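Local coordinates for protein malonate decarboxylase subunit alpha (Acinetobacter baumannii ATCC 17978, PDB 6MPR) that probably acts as the acyl-carrier-protein transferase subunit of malonate decarboxylase, exchanging acetyl for malonyl groups during conversion of malonate to acetate and carbon dioxide, at residues G426-Q438 and M466-E479. Sequence-based numbering, arbitrary orientation.
Sequences GKKLVVQMVETFQ and MIYGDDVTHLLTEE
The His474 imidazole meets Leu429 and Val431 obliquely, its CE1 lying 3.7 Å from Leu429 CD2, while Thr473 OG1 sits in the ring plane at its edge, hydrogen-bonded to ND1; the rings of His261 and Tyr483 meet it steeply, planes at about 75° and 80°. Thr473 OG1 accepts a bond from Val430 N (2.9 Å), a position set by its chi1 of 59°, between backbone N and carbonyl carbon. The second flat group, the Glu478 carboxylate, grips Thr436 with both syn lone pairs: OE1 takes the backbone N, and Thr436 OG1 donates to Glu478 OE2, 2.5 Å away. A water links OE2 to Phe437 N.

Between these ends the strands run parallel. Val430 O accepts from both Thr473 N and His474 N; Gln432 N binds His474 O, Leu476 N bonds nearly straight to Gln432 O, and Val434 N binds Leu476 O. Met433 CG lies 3.7 Å from Leu476 CD2, side by side on the face shared with Val431 and His474; Gln432 and Leu475 occupy the other.

Strands 363-366, 429-433 and 474-477 are adjacent and parallel in a mixed sheet, with helices 244-261 and 272-287 packed on the Val431 and Met433 face, as in an alpha/beta layered fold.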
ATOM      1  N   GLY A 426     -13.487  13.478  -2.591  1.00 14.51           N
ATOM      2  CA  GLY A 426     -13.789  13.091  -1.235  1.00 13.98           C
ATOM      3  C   GLY A 426     -12.522  12.990  -0.412  1.00 13.77           C
ATOM      4  O   GLY A 426     -11.406  13.252  -0.877  1.00 14.17           O
ATOM      5  N   LYS A 427     -12.711  12.601   0.854  1.00 11.85           N
ATOM      6  CA  LYS A 427     -11.616  12.456   1.808  0.57 12.20           C
ATOM      7  C   LYS A 427     -11.923  11.299   2.749  1.00 11.41           C
ATOM      8  O   LYS A 427     -13.079  11.062   3.118  1.00 13.89           O
ATOM      9  CB  LYS A 427     -11.400  13.732   2.647  0.57 11.22           C
ATOM     10  CG  LYS A 427     -11.294  15.035   1.862  0.57 16.86           C
ATOM     11  CD  LYS A 427     -11.020  16.194   2.819  0.57 23.65           C
ATOM     12  CE  LYS A 427     -10.676  17.488   2.092  0.57 26.54           C
ATOM     13  NZ  LYS A 427     -11.865  18.169   1.506  0.57 27.62           N
ATOM     14  N   LYS A 428     -10.884  10.579   3.150  1.00 12.70           N
ATOM     15  CA  LYS A 428     -11.120   9.550   4.156  1.00 15.60           C
ATOM     16  C   LYS A 428     -11.321  10.212   5.517  1.00 17.14           C
ATOM     17  O   LYS A 428     -10.701  11.234   5.828  1.00 14.25           O
ATOM     18  CB  LYS A 428      -9.949   8.583   4.206  1.00 19.60           C
ATOM     19  CG  LYS A 428     -10.089   7.402   5.165  1.00 16.22           C
ATOM     20  CD  LYS A 428      -8.672   6.876   5.404  1.00 15.18           C
ATOM     21  CE  LYS A 428      -8.609   5.811   6.448  1.00 22.41           C
ATOM     22  NZ  LYS A 428      -7.233   5.243   6.443  1.00 13.86           N
ATOM     23  N   LEU A 429     -12.185   9.611   6.343  1.00 11.53           N
ATOM     24  CA  LEU A 429     -12.399  10.118   7.694  1.00  9.54           C
ATOM     25  C   LEU A 429     -11.274   9.655   8.602  1.00 10.87           C
ATOM     26  O   LEU A 429     -10.935   8.472   8.640  1.00 12.22           O
ATOM     27  CB  LEU A 429     -13.746   9.660   8.258  1.00  9.81           C
ATOM     28  CG  LEU A 429     -15.005  10.295   7.645  1.00 15.10           C
ATOM     29  CD1 LEU A 429     -15.211   9.858   6.181  1.00 13.84           C
ATOM     30  CD2 LEU A 429     -16.230   9.964   8.501  1.00 10.72           C
ATOM     31  N   VAL A 430     -10.676  10.606   9.312  1.00 12.77           N
ATOM     32  CA  VAL A 430      -9.579  10.354  10.233  1.00 11.04           C
ATOM     33  C   VAL A 430      -9.970  11.040  11.534  1.00 10.16           C
ATOM     34  O   VAL A 430     -10.058  12.274  11.584  1.00 11.04           O
ATOM     35  CB  VAL A 430      -8.251  10.888   9.688  1.00 11.25           C
ATOM     36  CG1 VAL A 430      -7.167  10.860  10.738  1.00  9.03           C
ATOM     37  CG2 VAL A 430      -7.835  10.066   8.476  1.00 10.34           C
ATOM     38  N   VAL A 431     -10.261  10.243  12.566  1.00 10.61           N
ATOM     39  CA  VAL A 431     -10.807  10.734  13.826  1.00  9.99           C
ATOM     40  C   VAL A 431      -9.744  10.610  14.908  1.00 13.48           C
ATOM     41  O   VAL A 431      -9.214   9.516  15.145  1.00  9.60           O
ATOM     42  CB  VAL A 431     -12.069   9.956  14.234  1.00 11.38           C
ATOM     43  CG1 VAL A 431     -12.695  10.581  15.500  1.00 11.47           C
ATOM     44  CG2 VAL A 431     -13.053   9.885  13.071  1.00 11.57           C
ATOM     45  N   GLN A 432      -9.464  11.712  15.588  1.00 10.31           N
ATOM     46  CA  GLN A 432      -8.695  11.681  16.832  1.00 12.96           C
ATOM     47  C   GLN A 432      -9.674  11.697  18.002  1.00 17.57           C
ATOM     48  O   GLN A 432     -10.339  12.712  18.249  1.00 14.99           O
ATOM     49  CB  GLN A 432      -7.728  12.858  16.928  1.00 19.74           C
ATOM     50  CG  GLN A 432      -6.424  12.631  16.216  1.00 25.64           C
ATOM     51  CD  GLN A 432      -5.500  11.678  16.966  1.00 40.99           C
ATOM     52  OE1 GLN A 432      -4.420  11.349  16.490  1.00 49.38           O
ATOM     53  NE2 GLN A 432      -5.927  11.225  18.137  1.00 45.29           N
ATOM     54  N   MET A 433      -9.748  10.579  18.726  1.00 12.85           N
ATOM     55  CA  MET A 433     -10.693  10.382  19.825  1.00 11.34           C
ATOM     56  C   MET A 433      -9.866  10.308  21.101  1.00 18.23           C
ATOM     57  O   MET A 433      -9.227   9.288  21.379  1.00 16.37           O
ATOM     58  CB  MET A 433     -11.521   9.114  19.612  1.00 12.58           C
ATOM     59  CG  MET A 433     -12.413   8.739  20.768  1.00 14.82           C
ATOM     60  SD  MET A 433     -13.286   7.206  20.339  1.00 23.67           S
ATOM     61  CE  MET A 433     -14.581   7.235  21.535  1.00 24.53           C
ATOM     62  N   VAL A 434      -9.880  11.390  21.880  1.00 13.48           N
ATOM     63  CA  VAL A 434      -8.902  11.602  22.934  0.53 16.84           C
ATOM     64  C   VAL A 434      -9.576  12.352  24.087  1.00 17.84           C
ATOM     65  O   VAL A 434     -10.361  13.277  23.850  1.00 14.88           O
ATOM     66  CB  VAL A 434      -7.703  12.347  22.288  0.53 16.39           C
ATOM     67  CG1 VAL A 434      -7.671  13.810  22.634  0.53 17.24           C
ATOM     68  CG2 VAL A 434      -6.373  11.595  22.519  0.53 21.32           C
ATOM     69  N   GLU A 435      -9.291  11.950  25.326  1.00 17.07           N
ATOM     70  CA  GLU A 435      -9.746  12.748  26.454  1.00 18.81           C
ATOM     71  C   GLU A 435      -8.848  13.977  26.603  1.00 18.98           C
ATOM     72  O   GLU A 435      -7.708  14.009  26.127  1.00 16.60           O
ATOM     73  CB  GLU A 435      -9.762  11.941  27.758  1.00 22.95           C
ATOM     74  CG  GLU A 435     -10.634  10.690  27.721  1.00 21.39           C
ATOM     75  CD  GLU A 435     -10.383   9.755  28.894  1.00 33.66           C
ATOM     76  OE1 GLU A 435     -10.556  10.187  30.055  1.00 35.09           O
ATOM     77  OE2 GLU A 435      -9.998   8.592  28.644  1.00 38.00           O
ATOM     78  N   THR A 436      -9.386  15.012  27.245  1.00 18.69           N
ATOM     79  CA  THR A 436      -8.647  16.273  27.293  1.00 22.61           C
ATOM     80  C   THR A 436      -7.411  16.181  28.181  1.00 15.65           C
ATOM     81  O   THR A 436      -6.438  16.910  27.958  1.00 18.27           O
ATOM     82  CB  THR A 436      -9.569  17.413  27.734  1.00 17.03           C
ATOM     83  OG1 THR A 436     -10.142  17.133  29.023  1.00 17.43           O
ATOM     84  CG2 THR A 436     -10.672  17.586  26.695  1.00 16.27           C
ATOM     85  N   PHE A 437      -7.404  15.280  29.156  1.00 19.36           N
ATOM     86  CA  PHE A 437      -6.214  15.017  29.950  1.00 20.68           C
ATOM     87  C   PHE A 437      -5.884  13.536  29.904  1.00 26.61           C
ATOM     88  O   PHE A 437      -6.782  12.690  29.872  1.00 23.87           O
ATOM     89  CB  PHE A 437      -6.375  15.472  31.403  1.00 17.48           C
ATOM     90  CG  PHE A 437      -6.291  16.955  31.571  1.00 20.57           C
ATOM     91  CD1 PHE A 437      -7.384  17.759  31.269  1.00 19.89           C
ATOM     92  CD2 PHE A 437      -5.123  17.550  32.015  1.00 19.88           C
ATOM     93  CE1 PHE A 437      -7.312  19.124  31.422  1.00 21.44           C
ATOM     94  CE2 PHE A 437      -5.041  18.915  32.164  1.00 25.37           C
ATOM     95  CZ  PHE A 437      -6.129  19.706  31.870  1.00 24.83           C
ATOM     96  N   GLN A 438      -4.585  13.251  29.889  1.00 26.07           N
ATOM     97  CA  GLN A 438      -4.075  11.898  29.776  0.59 27.80           C
ATOM     98  C   GLN A 438      -4.040  11.215  31.140  1.00 36.77           C
ATOM     99  O   GLN A 438      -4.247  11.833  32.187  1.00 40.28           O
ATOM    100  CB  GLN A 438      -2.678  11.913  29.159  0.59 27.96           C
ATOM    101  CG  GLN A 438      -2.680  12.177  27.670  0.59 27.63           C
ATOM    102  CD  GLN A 438      -3.484  11.136  26.915  0.59 26.65           C
ATOM    103  OE1 GLN A 438      -3.381   9.941  27.188  0.59 36.45           O
ATOM    104  NE2 GLN A 438      -4.298  11.587  25.968  0.59 18.82           N
ATOM    105  N   MET A 466       2.631  11.817  14.422  1.00 11.68           N
ATOM    106  CA  MET A 466       1.861  10.631  14.076  1.00 14.58           C
ATOM    107  C   MET A 466       0.798  10.957  13.030  1.00 15.49           C
ATOM    108  O   MET A 466       0.709  10.295  11.990  1.00 13.43           O
ATOM    109  CB  MET A 466       1.232  10.055  15.346  1.00 12.68           C
ATOM    110  CG  MET A 466       0.557   8.738  15.146  1.00 22.58           C
ATOM    111  SD  MET A 466       0.038   8.016  16.728  1.00 32.72           S
ATOM    112  CE  MET A 466      -1.210   9.206  17.214  1.00 40.53           C
ATOM    113  N   ILE A 467       0.010  12.008  13.263  1.00 11.94           N
ATOM    114  CA  ILE A 467      -1.077  12.392  12.369  1.00 11.17           C
ATOM    115  C   ILE A 467      -1.045  13.905  12.238  1.00 17.64           C
ATOM    116  O   ILE A 467      -1.119  14.616  13.250  1.00 12.10           O
ATOM    117  CB  ILE A 467      -2.444  11.932  12.895  1.00 10.83           C
ATOM    118  CG1 ILE A 467      -2.558  10.401  12.848  1.00 11.93           C
ATOM    119  CG2 ILE A 467      -3.574  12.491  12.044  1.00 10.95           C
ATOM    120  CD1 ILE A 467      -3.814   9.905  13.516  1.00 17.20           C
ATOM    121  N   TYR A 468      -0.933  14.400  11.004  1.00 12.11           N
ATOM    122  CA  TYR A 468      -0.901  15.836  10.770  1.00 14.20           C
ATOM    123  C   TYR A 468      -2.291  16.441  10.890  1.00 12.93           C
ATOM    124  O   TYR A 468      -3.302  15.824  10.544  1.00 14.91           O
ATOM    125  CB  TYR A 468      -0.295  16.171   9.401  1.00 13.29           C
ATOM    126  CG  TYR A 468       1.223  16.067   9.436  1.00 13.56           C
ATOM    127  CD1 TYR A 468       1.857  14.853   9.219  1.00 15.61           C
ATOM    128  CD2 TYR A 468       2.003  17.176   9.721  1.00 14.40           C
ATOM    129  CE1 TYR A 468       3.235  14.739   9.274  1.00 18.03           C
ATOM    130  CE2 TYR A 468       3.389  17.077   9.763  1.00 14.74           C
ATOM    131  CZ  TYR A 468       3.995  15.846   9.541  1.00 16.55           C
ATOM    132  OH  TYR A 468       5.359  15.699   9.585  1.00 16.58           O
ATOM    133  N   GLY A 469      -2.326  17.674  11.396  1.00 13.58           N
ATOM    134  CA  GLY A 469      -3.601  18.320  11.659  1.00 13.74           C
ATOM    135  C   GLY A 469      -4.482  18.415  10.431  1.00 14.32           C
ATOM    136  O   GLY A 469      -5.706  18.293  10.522  1.00 13.58           O
ATOM    137  N   ASP A 470      -3.876  18.630   9.264  1.00 14.16           N
ATOM    138  CA  ASP A 470      -4.665  18.751   8.046  1.00 14.34           C
ATOM    139  C   ASP A 470      -5.266  17.422   7.593  1.00 13.59           C
ATOM    140  O   ASP A 470      -6.137  17.437   6.716  1.00 17.34           O
ATOM    141  CB  ASP A 470      -3.806  19.364   6.937  1.00 15.08           C
ATOM    142  CG  ASP A 470      -2.353  18.868   6.971  1.00 33.50           C
ATOM    143  OD1 ASP A 470      -1.591  19.212   7.916  1.00 27.99           O
ATOM    144  OD2 ASP A 470      -1.975  18.112   6.051  1.00 32.41           O
ATOM    145  N   ASP A 471      -4.844  16.290   8.169  1.00 13.29           N
ATOM    146  CA  ASP A 471      -5.450  14.991   7.874  1.00 12.47           C
ATOM    147  C   ASP A 471      -6.591  14.632   8.806  1.00 14.94           C
ATOM    148  O   ASP A 471      -7.300  13.648   8.550  1.00 13.05           O
ATOM    149  CB  ASP A 471      -4.386  13.889   7.932  1.00 16.13           C
ATOM    150  CG  ASP A 471      -3.564  13.837   6.677  1.00 18.89           C
ATOM    151  OD1 ASP A 471      -4.169  13.853   5.579  1.00 12.34           O
ATOM    152  OD2 ASP A 471      -2.324  13.824   6.775  1.00 14.09           O
ATOM    153  N   VAL A 472      -6.796  15.395   9.874  1.00 16.58           N
ATOM    154  CA  VAL A 472      -7.854  15.094  10.830  1.00 14.39           C
ATOM    155  C   VAL A 472      -9.161  15.674  10.308  1.00 17.87           C
ATOM    156  O   VAL A 472      -9.263  16.883  10.081  1.00 16.03           O
ATOM    157  CB  VAL A 472      -7.522  15.656  12.221  1.00 17.92           C
ATOM    158  CG1 VAL A 472      -8.682  15.360  13.201  1.00 14.74           C
ATOM    159  CG2 VAL A 472      -6.186  15.108  12.728  1.00 15.05           C
ATOM    160  N   THR A 473     -10.161  14.813  10.117  1.00 11.95           N
ATOM    161  CA  THR A 473     -11.500  15.288   9.772  1.00 13.86           C
ATOM    162  C   THR A 473     -12.383  15.498  10.999  1.00 12.42           C
ATOM    163  O   THR A 473     -13.287  16.347  10.967  1.00 13.79           O
ATOM    164  CB  THR A 473     -12.187  14.308   8.810  1.00 12.88           C
ATOM    165  OG1 THR A 473     -12.290  13.008   9.416  1.00 13.00           O
ATOM    166  CG2 THR A 473     -11.412  14.205   7.505  1.00 16.13           C
ATOM    167  N   HIS A 474     -12.131  14.771  12.088  1.00 11.94           N
ATOM    168  CA  HIS A 474     -12.970  14.828  13.285  1.00 14.91           C
ATOM    169  C   HIS A 474     -12.096  14.786  14.530  1.00 16.39           C
ATOM    170  O   HIS A 474     -11.276  13.873  14.668  1.00 12.94           O
ATOM    171  CB  HIS A 474     -13.945  13.644  13.348  1.00 11.82           C
ATOM    172  CG  HIS A 474     -14.946  13.608  12.232  1.00 13.17           C
ATOM    173  ND1 HIS A 474     -14.616  13.234  10.945  1.00 13.98           N
ATOM    174  CD2 HIS A 474     -16.270  13.898  12.214  1.00 15.29           C
ATOM    175  CE1 HIS A 474     -15.700  13.271  10.186  1.00 12.35           C
ATOM    176  NE2 HIS A 474     -16.716  13.681  10.932  1.00 12.61           N
ATOM    177  N   LEU A 475     -12.312  15.723  15.459  1.00 13.40           N
ATOM    178  CA  LEU A 475     -11.719  15.681  16.798  1.00 16.41           C
ATOM    179  C   LEU A 475     -12.816  15.372  17.809  1.00 14.25           C
ATOM    180  O   LEU A 475     -13.770  16.143  17.935  1.00 13.42           O
ATOM    181  CB  LEU A 475     -11.042  17.007  17.152  1.00 15.23           C
ATOM    182  CG  LEU A 475     -10.401  17.100  18.540  1.00 12.88           C
ATOM    183  CD1 LEU A 475      -9.303  16.034  18.721  1.00 15.23           C
ATOM    184  CD2 LEU A 475      -9.825  18.481  18.746  1.00 13.53           C
ATOM    185  N   LEU A 476     -12.669  14.271  18.546  1.00 12.07           N
ATOM    186  CA  LEU A 476     -13.685  13.802  19.485  0.55 12.57           C
ATOM    187  C   LEU A 476     -13.074  13.707  20.877  1.00 12.45           C
ATOM    188  O   LEU A 476     -12.125  12.942  21.085  1.00 12.79           O
ATOM    189  CB  LEU A 476     -14.225  12.443  19.039  0.55 14.66           C
ATOM    190  CG  LEU A 476     -15.012  11.636  20.058  0.55 15.12           C
ATOM    191  CD1 LEU A 476     -16.204  12.440  20.539  0.55 12.65           C
ATOM    192  CD2 LEU A 476     -15.443  10.315  19.431  0.55 12.03           C
ATOM    193  N   THR A 477     -13.617  14.478  21.825  1.00 12.84           N
ATOM    194  CA  THR A 477     -13.194  14.432  23.225  1.00 15.27           C
ATOM    195  C   THR A 477     -14.404  14.141  24.101  1.00 15.11           C
ATOM    196  O   THR A 477     -15.534  14.015  23.614  1.00 17.57           O
ATOM    197  CB  THR A 477     -12.542  15.748  23.684  1.00 15.79           C
ATOM    198  OG1 THR A 477     -13.564  16.737  23.880  1.00 14.04           O
ATOM    199  CG2 THR A 477     -11.530  16.253  22.671  1.00 15.31           C
ATOM    200  N   GLU A 478     -14.175  14.078  25.417  1.00 14.99           N
ATOM    201  CA  GLU A 478     -15.303  13.931  26.327  1.00 17.39           C
ATOM    202  C   GLU A 478     -16.185  15.176  26.344  1.00 21.36           C
ATOM    203  O   GLU A 478     -17.294  15.128  26.886  1.00 18.47           O
ATOM    204  CB  GLU A 478     -14.804  13.567  27.736  1.00 16.60           C
ATOM    205  CG  GLU A 478     -14.290  14.722  28.597  1.00 19.72           C
ATOM    206  CD  GLU A 478     -12.830  15.067  28.360  1.00 20.19           C
ATOM    207  OE1 GLU A 478     -12.249  14.616  27.345  1.00 22.07           O
ATOM    208  OE2 GLU A 478     -12.260  15.808  29.200  1.00 20.96           O
ATOM    209  N   GLU A 479     -15.737  16.266  25.719  1.00 15.25           N
ATOM    210  CA  GLU A 479     -16.527  17.483  25.588  1.00 15.20           C
ATOM    211  C   GLU A 479     -17.424  17.504  24.357  1.00 22.02           C
ATOM    212  O   GLU A 479     -18.443  18.197  24.365  1.00 19.06           O
ATOM    213  CB  GLU A 479     -15.592  18.696  25.552  1.00 19.51           C
ATOM    214  CG  GLU A 479     -14.842  18.908  26.844  1.00 24.28           C
ATOM    215  CD  GLU A 479     -15.713  19.576  27.881  1.00 40.08           C
ATOM    216  OE1 GLU A 479     -15.802  20.827  27.851  1.00 46.34           O
ATOM    217  OE2 GLU A 479     -16.323  18.853  28.701  1.00 40.67           O
TER
HETATM  218  O   HOH W   1      -8.462  13.071   5.979  1.00 13.68           O
HETATM  219  O   HOH W   2     -10.100  14.403  30.588  1.00 19.16           O